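Local coordinates for protein rutinosidase (Aspergillus niger, PDB 6I1A) that hydrolyses glycosidic bonds as a secreted family 5 glycoside hydrolase, a rutinosidase that releases rutinose from flavonoid glycosides such as rutin, at residues V25-W30 with L91-T96; I192-D197 with M240-F245. All coordinates share one frame; numbering follows the deposited sequence.

Interaction 1 of 2, residues V25-W30 with L91-T96; sequences VNLGGW and LRIPTT
V25 and N26, at the end of the first strand of the (β/α)8 barrel, pair in parallel with L91 and R92 of the second. R92 N donates to V25 O at 2.9 Å, and one step further on L27 N donates to R92 O, also at 2.9 Å. CA-H...O contacts from L91 to V25 O and from N26 to R92 O fill in the ladder.

N26 and R92 lie side by side inside the barrel. With CG anti to the backbone N (chi1 177°) and the chain extended as far as NE, R92 runs past the N26 amide. Its NH1 meets N26 OD1 at 2.9 Å, with OD1 near the guanidinium plane while the two flat groups stand almost perpendicular, 85° apart. The other amide branch, ND2, is bonded to G302 O, which leaves the amide little freedom to flip.

Beyond the pairing the chains part, and hydrophobic side chains face the surrounding helices. L27 CD1 packs alongside I93 CG1 at 4.1 Å, with I120 and L83 next to it, and the W30 ring approaches obliquely, its CZ3 4.0 Å from I93 CG2; W30 NE1 is fixed by Y71 O. One water spans the widening gap, donating to L27 O at 2.7 Å and to P94 O at 2.8 Å, and accepting from W30 N over a longer distance.

The R92 guanidinium carries further partners: salt bridges to E190 through NE, E303 through NH1 and D264 through NH2. Three carboxylates around one buried arginine would be expected to balance its positive charge, while N26, a neutral acceptor that shares NH1 with E303, helps to fix the rotation of the guanidinium group.

Interaction 2 of 2, residues I192-D197 with M240-F245; sequences INEPAD and MFQGSF. With EDO (1,2-ethanediol), chain K; EDO (1,2-ethanediol), chain H.
The F245 ring and the E194 carboxylate meet obliquely, their planes 57° apart, with F245 CZ 3.6 Å from E194 CD. At the edge of the ring, near its plane, lies O2 of a 1,2-ethanediol probably taken up from the crystallisation liquor, and F205 stacks edge-to-face with the same ring. This diol spans both carboxylate oxygens, its O1 bonded to E194 OE1 at 2.6 Å and its O2 to E194 OE2 at 2.7 Å; OE2 is also held by H266 ND1.

The amide of Q242 is turned 82° from the carboxylate and lies nearer the backbone. A bend at chi2 (-55°) folds it back over its own chain, which brings OE1 within 2.8 Å of E194 N in a somewhat bent hydrogen bond. NE2, in turn, donates to S244 O at 2.9 Å, close to the amide plane, and has a second partner in D264 O.

N193, E194 and P195 form the NEP sequence that follows the fourth barrel strand. In this family its glutamate usually serves as the acid/base, and the position of E194 beside a bound diol is consistent with that role. The chain of the fifth strand runs alongside and leads into an inverse gamma turn centred on G243, whose N is hydrogen-bonded to O2 of a second ethanediol at 2.9 Å.

Past the turn, S244 OG donates to P195 O at 2.7 Å, nearly in line with the carbonyl bond. At the strand end of the contact a water takes over from direct pairing: it donates to I192 O and M240 O and accepts from Q242 N, the last at 2.8 Å.

In the fold
The two contacts belong to different parts of the barrel wall, strands one and two against the ends of strands four and five, their centres about 16 Å apart. They meet inside the barrel: R92 NH2 of interaction 1 comes within 2.9 Å of N193 OD1 of interaction 2, a probable hydrogen bond, which ties the arginine to the residue just before E194. E303, on the seventh strand and part of the same network, is the other glutamate expected to take part in catalysis, as in relatives of this family. The diol on E194 thus probably lies in the substrate pocket, whereas the nearest sugars are protein-attached glycans, about 13 Å from the W30 side chain and 10 Å from that of S244.

Interaction 1 of 2, residues V25-W30 with L91-T96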
loop_
_atom_site.group_PDB
_atom_site.type_symbol
_atom_site.label_atom_id
_atom_site.label_comp_id
_atom_site.label_asym_id
_atom_site.label_seq_id
_atom_site.Cartn_x
_atom_site.Cartn_y
_atom_site.Cartn_z
ATOM N N VAL A 25 2.451 -11.403 23.710
ATOM C CA VAL A 25 1.887 -12.400 22.803
ATOM C C VAL A 25 0.355 -12.351 22.843
ATOM O O VAL A 25 -0.240 -12.062 23.904
ATOM C CB VAL A 25 2.468 -13.788 23.165
ATOM C CG1 VAL A 25 1.906 -14.353 24.452
ATOM C CG2 VAL A 25 2.306 -14.752 22.020
ATOM N N ASN A 26 -0.231 -12.756 21.734
ATOM C CA ASN A 26 -1.665 -13.073 21.684
ATOM C C ASN A 26 -1.894 -14.484 22.155
ATOM O O ASN A 26 -1.095 -15.383 21.864
ATOM C CB ASN A 26 -2.220 -12.967 20.281
ATOM C CG ASN A 26 -2.367 -11.518 19.853
ATOM O OD1 ASN A 26 -3.437 -10.934 20.117
ATOM N ND2 ASN A 26 -1.318 -10.911 19.287
ATOM N N LEU A 27 -2.973 -14.678 22.909
ATOM C CA LEU A 27 -3.486 -16.024 23.221
ATOM C C LEU A 27 -4.617 -16.298 22.234
ATOM O O LEU A 27 -5.796 -16.516 22.643
ATOM C CB LEU A 27 -3.883 -16.120 24.692
ATOM C CG LEU A 27 -2.850 -15.798 25.736
ATOM C CD1 LEU A 27 -3.387 -16.003 27.138
ATOM C CD2 LEU A 27 -1.558 -16.596 25.551
ATOM N N GLY A 28 -4.341 -16.266 20.942
ATOM C CA GLY A 28 -5.339 -16.498 19.922
ATOM C C GLY A 28 -5.703 -17.953 19.764
ATOM O O GLY A 28 -4.973 -18.840 20.201
ATOM N N GLY A 29 -6.829 -18.239 19.118
ATOM C CA GLY A 29 -7.236 -19.606 18.852
ATOM C C GLY A 29 -7.641 -20.345 20.093
ATOM O O GLY A 29 -7.798 -21.571 20.038
ATOM N N TRP A 30 -7.870 -19.631 21.180
ATOM C CA TRP A 30 -8.146 -20.221 22.523
ATOM C C TRP A 30 -9.618 -20.001 22.860
ATOM O O TRP A 30 -10.396 -20.984 22.909
ATOM C CB TRP A 30 -7.219 -19.642 23.555
ATOM C CG TRP A 30 -7.493 -20.073 24.965
ATOM C CD1 TRP A 30 -7.885 -21.316 25.420
ATOM C CD2 TRP A 30 -7.346 -19.264 26.137
ATOM N NE1 TRP A 30 -8.003 -21.314 26.786
ATOM C CE2 TRP A 30 -7.677 -20.060 27.262
ATOM C CE3 TRP A 30 -6.987 -17.936 26.358
ATOM C CZ2 TRP A 30 -7.608 -19.545 28.553
ATOM C CZ3 TRP A 30 -6.969 -17.451 27.629
ATOM C CH2 TRP A 30 -7.244 -18.238 28.726
ATOM N N LEU A 91 -0.092 -9.901 27.746
ATOM C CA LEU A 91 -0.946 -10.902 27.110
ATOM C C LEU A 91 -2.098 -10.193 26.448
ATOM O O LEU A 91 -2.850 -9.496 27.150
ATOM C CB LEU A 91 -1.468 -11.947 28.095
ATOM C CG LEU A 91 -0.413 -12.733 28.887
ATOM C CD1 LEU A 91 -1.043 -13.591 29.962
ATOM C CD2 LEU A 91 0.449 -13.558 27.968
ATOM N N ARG A 92 -2.248 -10.339 25.150
ATOM C CA ARG A 92 -3.458 -9.863 24.457
ATOM C C ARG A 92 -4.357 -11.058 24.296
ATOM O O ARG A 92 -3.919 -12.128 23.783
ATOM C CB ARG A 92 -3.118 -9.257 23.112
ATOM C CG ARG A 92 -4.351 -8.820 22.331
ATOM C CD ARG A 92 -4.018 -7.900 21.187
ATOM N NE ARG A 92 -5.128 -7.391 20.398
ATOM C CZ ARG A 92 -5.625 -7.915 19.285
ATOM N NH1 ARG A 92 -5.174 -9.070 18.785
ATOM N NH2 ARG A 92 -6.560 -7.223 18.622
ATOM N N ILE A 93 -5.602 -10.979 24.760
ATOM C CA ILE A 93 -6.523 -12.104 24.836
ATOM C C ILE A 93 -7.767 -11.855 24.005
ATOM O O ILE A 93 -8.716 -11.168 24.467
ATOM C CB ILE A 93 -6.863 -12.508 26.290
ATOM C CG1 ILE A 93 -5.629 -12.600 27.172
ATOM C CG2 ILE A 93 -7.663 -13.780 26.239
ATOM C CD1 ILE A 93 -5.873 -13.013 28.596
ATOM N N PRO A 94 -7.823 -12.354 22.763
ATOM C CA PRO A 94 -9.003 -12.248 21.916
ATOM C C PRO A 94 -10.126 -13.122 22.475
ATOM O O PRO A 94 -9.924 -14.292 22.793
ATOM C CB PRO A 94 -8.536 -12.753 20.540
ATOM C CG PRO A 94 -7.055 -12.563 20.592
ATOM C CD PRO A 94 -6.663 -12.892 22.016
ATOM N N THR A 95 -11.314 -12.525 22.576
ATOM C CA THR A 95 -12.525 -13.219 23.025
ATOM C C THR A 95 -13.616 -13.008 21.980
ATOM O O THR A 95 -13.634 -11.980 21.258
ATOM C CB THR A 95 -12.971 -12.699 24.388
ATOM O OG1 THR A 95 -13.420 -11.327 24.356
ATOM C CG2 THR A 95 -11.908 -12.813 25.454
ATOM N N THR A 96 -14.568 -13.946 21.911
ATOM C CA THR A 96 -15.805 -13.661 21.161
ATOM C C THR A 96 -16.729 -12.820 22.054
ATOM O O THR A 96 -16.634 -12.881 23.278
ATOM C CB THR A 96 -16.535 -14.904 20.693
ATOM O OG1 THR A 96 -17.116 -15.534 21.849
ATOM C CG2 THR A 96 -15.611 -15.878 19.982
HETATM O O HOH W 1 -8.467 -16.574 22.113
#

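Interaction 2 of 2, residues I192-D197 with M240-F245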
loop_
_atom_site.group_PDB
_atom_site.type_symbol
_atom_site.label_atom_id
_atom_site.label_comp_id
_atom_site.label_asym_id
_atom_site.label_seq_id
_atom_site.Cartn_x
_atom_site.Cartn_y
_atom_site.Cartn_z
ATOM N N ILE A 192 -12.989 -3.318 19.918
ATOM C CA ILE A 192 -13.273 -3.777 18.542
ATOM C C ILE A 192 -11.961 -4.272 17.937
ATOM O O ILE A 192 -10.876 -3.844 18.381
ATOM C CB ILE A 192 -13.924 -2.653 17.687
ATOM C CG1 ILE A 192 -14.677 -3.203 16.458
ATOM C CG2 ILE A 192 -12.932 -1.579 17.302
ATOM C CD1 ILE A 192 -15.694 -2.189 15.897
ATOM N N ASN A 193 -12.096 -5.124 16.916
ATOM C CA ASN A 193 -10.923 -5.672 16.195
ATOM C C ASN A 193 -11.204 -5.684 14.712
ATOM O O ASN A 193 -12.201 -6.289 14.268
ATOM C CB ASN A 193 -10.647 -7.083 16.677
ATOM C CG ASN A 193 -9.432 -7.657 15.981
ATOM O OD1 ASN A 193 -8.311 -7.309 16.338
ATOM N ND2 ASN A 193 -9.655 -8.533 14.992
ATOM N N GLU A 194 -10.380 -4.997 13.911
ATOM C CA GLU A 194 -10.391 -5.029 12.441
ATOM C C GLU A 194 -11.798 -4.842 11.863
ATOM O O GLU A 194 -12.228 -5.609 10.992
ATOM C CB GLU A 194 -9.699 -6.292 11.927
ATOM C CG GLU A 194 -8.251 -6.371 12.299
ATOM C CD GLU A 194 -7.558 -7.620 11.763
ATOM O OE1 GLU A 194 -8.133 -8.396 10.976
ATOM O OE2 GLU A 194 -6.293 -7.730 12.038
ATOM N N PRO A 195 -12.498 -3.745 12.230
ATOM C CA PRO A 195 -13.748 -3.440 11.540
ATOM C C PRO A 195 -13.457 -3.126 10.072
ATOM O O PRO A 195 -12.479 -2.417 9.751
ATOM C CB PRO A 195 -14.276 -2.201 12.305
ATOM C CG PRO A 195 -13.012 -1.551 12.852
ATOM C CD PRO A 195 -12.100 -2.702 13.177
ATOM N N ALA A 196 -14.305 -3.591 9.164
ATOM C CA ALA A 196 -14.129 -3.386 7.714
ATOM C C ALA A 196 -15.480 -3.526 7.042
ATOM O O ALA A 196 -16.117 -4.551 7.240
ATOM C CB ALA A 196 -13.126 -4.355 7.188
ATOM N N ASP A 197 -15.858 -2.505 6.265
ATOM C CA ASP A 197 -17.135 -2.509 5.538
ATOM C C ASP A 197 -16.926 -2.585 4.046
ATOM O O ASP A 197 -17.961 -2.496 3.299
ATOM C CB ASP A 197 -18.013 -1.302 5.866
ATOM C CG ASP A 197 -17.436 -0.017 5.376
ATOM O OD1 ASP A 197 -16.224 0.037 5.163
ATOM O OD2 ASP A 197 -18.200 0.979 5.230
ATOM N N MET A 240 -7.908 0.700 24.160
ATOM C CA MET A 240 -7.077 0.415 22.992
ATOM C C MET A 240 -7.972 0.333 21.748
ATOM O O MET A 240 -8.888 -0.533 21.666
ATOM C CB MET A 240 -6.349 -0.898 23.222
ATOM C CG MET A 240 -5.498 -1.325 22.020
ATOM S SD MET A 240 -4.338 -2.678 22.395
ATOM C CE MET A 240 -3.096 -1.807 23.328
ATOM N N PHE A 241 -7.743 1.262 20.847
ATOM C CA PHE A 241 -8.519 1.443 19.613
ATOM C C PHE A 241 -7.782 0.787 18.449
ATOM O O PHE A 241 -6.696 1.272 18.056
ATOM C CB PHE A 241 -8.768 2.923 19.362
ATOM C CG PHE A 241 -9.576 3.230 18.137
ATOM C CD1 PHE A 241 -10.387 2.278 17.518
ATOM C CD2 PHE A 241 -9.543 4.509 17.617
ATOM C CE1 PHE A 241 -11.096 2.585 16.356
ATOM C CE2 PHE A 241 -10.276 4.814 16.478
ATOM C CZ PHE A 241 -11.032 3.867 15.839
ATOM N N GLN A 242 -8.360 -0.303 17.935
ATOM C CA GLN A 242 -7.887 -0.962 16.700
ATOM C C GLN A 242 -8.652 -0.323 15.535
ATOM O O GLN A 242 -9.795 -0.724 15.257
ATOM C CB GLN A 242 -8.112 -2.466 16.816
ATOM C CG GLN A 242 -7.212 -3.317 15.950
ATOM C CD GLN A 242 -7.285 -2.931 14.488
ATOM O OE1 GLN A 242 -8.294 -3.202 13.825
ATOM N NE2 GLN A 242 -6.249 -2.257 13.970
ATOM N N GLY A 243 -8.064 0.718 14.929
ATOM C CA GLY A 243 -8.740 1.507 13.898
ATOM C C GLY A 243 -8.604 0.909 12.524
ATOM O O GLY A 243 -8.275 1.605 11.557
ATOM N N SER A 244 -8.918 -0.372 12.390
ATOM C CA SER A 244 -8.854 -1.083 11.098
ATOM C C SER A 244 -7.410 -0.971 10.594
ATOM O O SER A 244 -6.464 -1.068 11.369
ATOM C CB SER A 244 -9.917 -0.564 10.142
ATOM O OG SER A 244 -10.094 -1.416 9.016
ATOM N N PHE A 245 -7.238 -0.710 9.307
ATOM C CA PHE A 245 -5.916 -0.592 8.658
ATOM C C PHE A 245 -5.743 0.817 8.172
ATOM O O PHE A 245 -4.880 1.044 7.316
ATOM C CB PHE A 245 -5.771 -1.641 7.555
ATOM C CG PHE A 245 -6.073 -3.039 8.020
ATOM C CD1 PHE A 245 -5.144 -3.740 8.795
ATOM C CD2 PHE A 245 -7.293 -3.606 7.759
ATOM C CE1 PHE A 245 -5.475 -5.023 9.253
ATOM C CE2 PHE A 245 -7.622 -4.862 8.210
ATOM C CZ PHE A 245 -6.723 -5.561 8.957
HETATM C C1 EDO K . -6.200 -10.744 9.389
HETATM O O1 EDO K . -7.103 -10.690 10.457
HETATM C C2 EDO K . -4.896 -10.149 9.792
HETATM O O2 EDO K . -4.931 -8.699 9.913
HETATM C C1 EDO H . -4.906 3.170 13.710
HETATM O O1 EDO H . -5.653 3.328 12.542
HETATM C C2 EDO H . -4.733 1.730 13.954
HETATM O O2 EDO H . -5.286 1.368 15.124
HETATM O O HOH W 2 -10.455 -1.365 19.537
#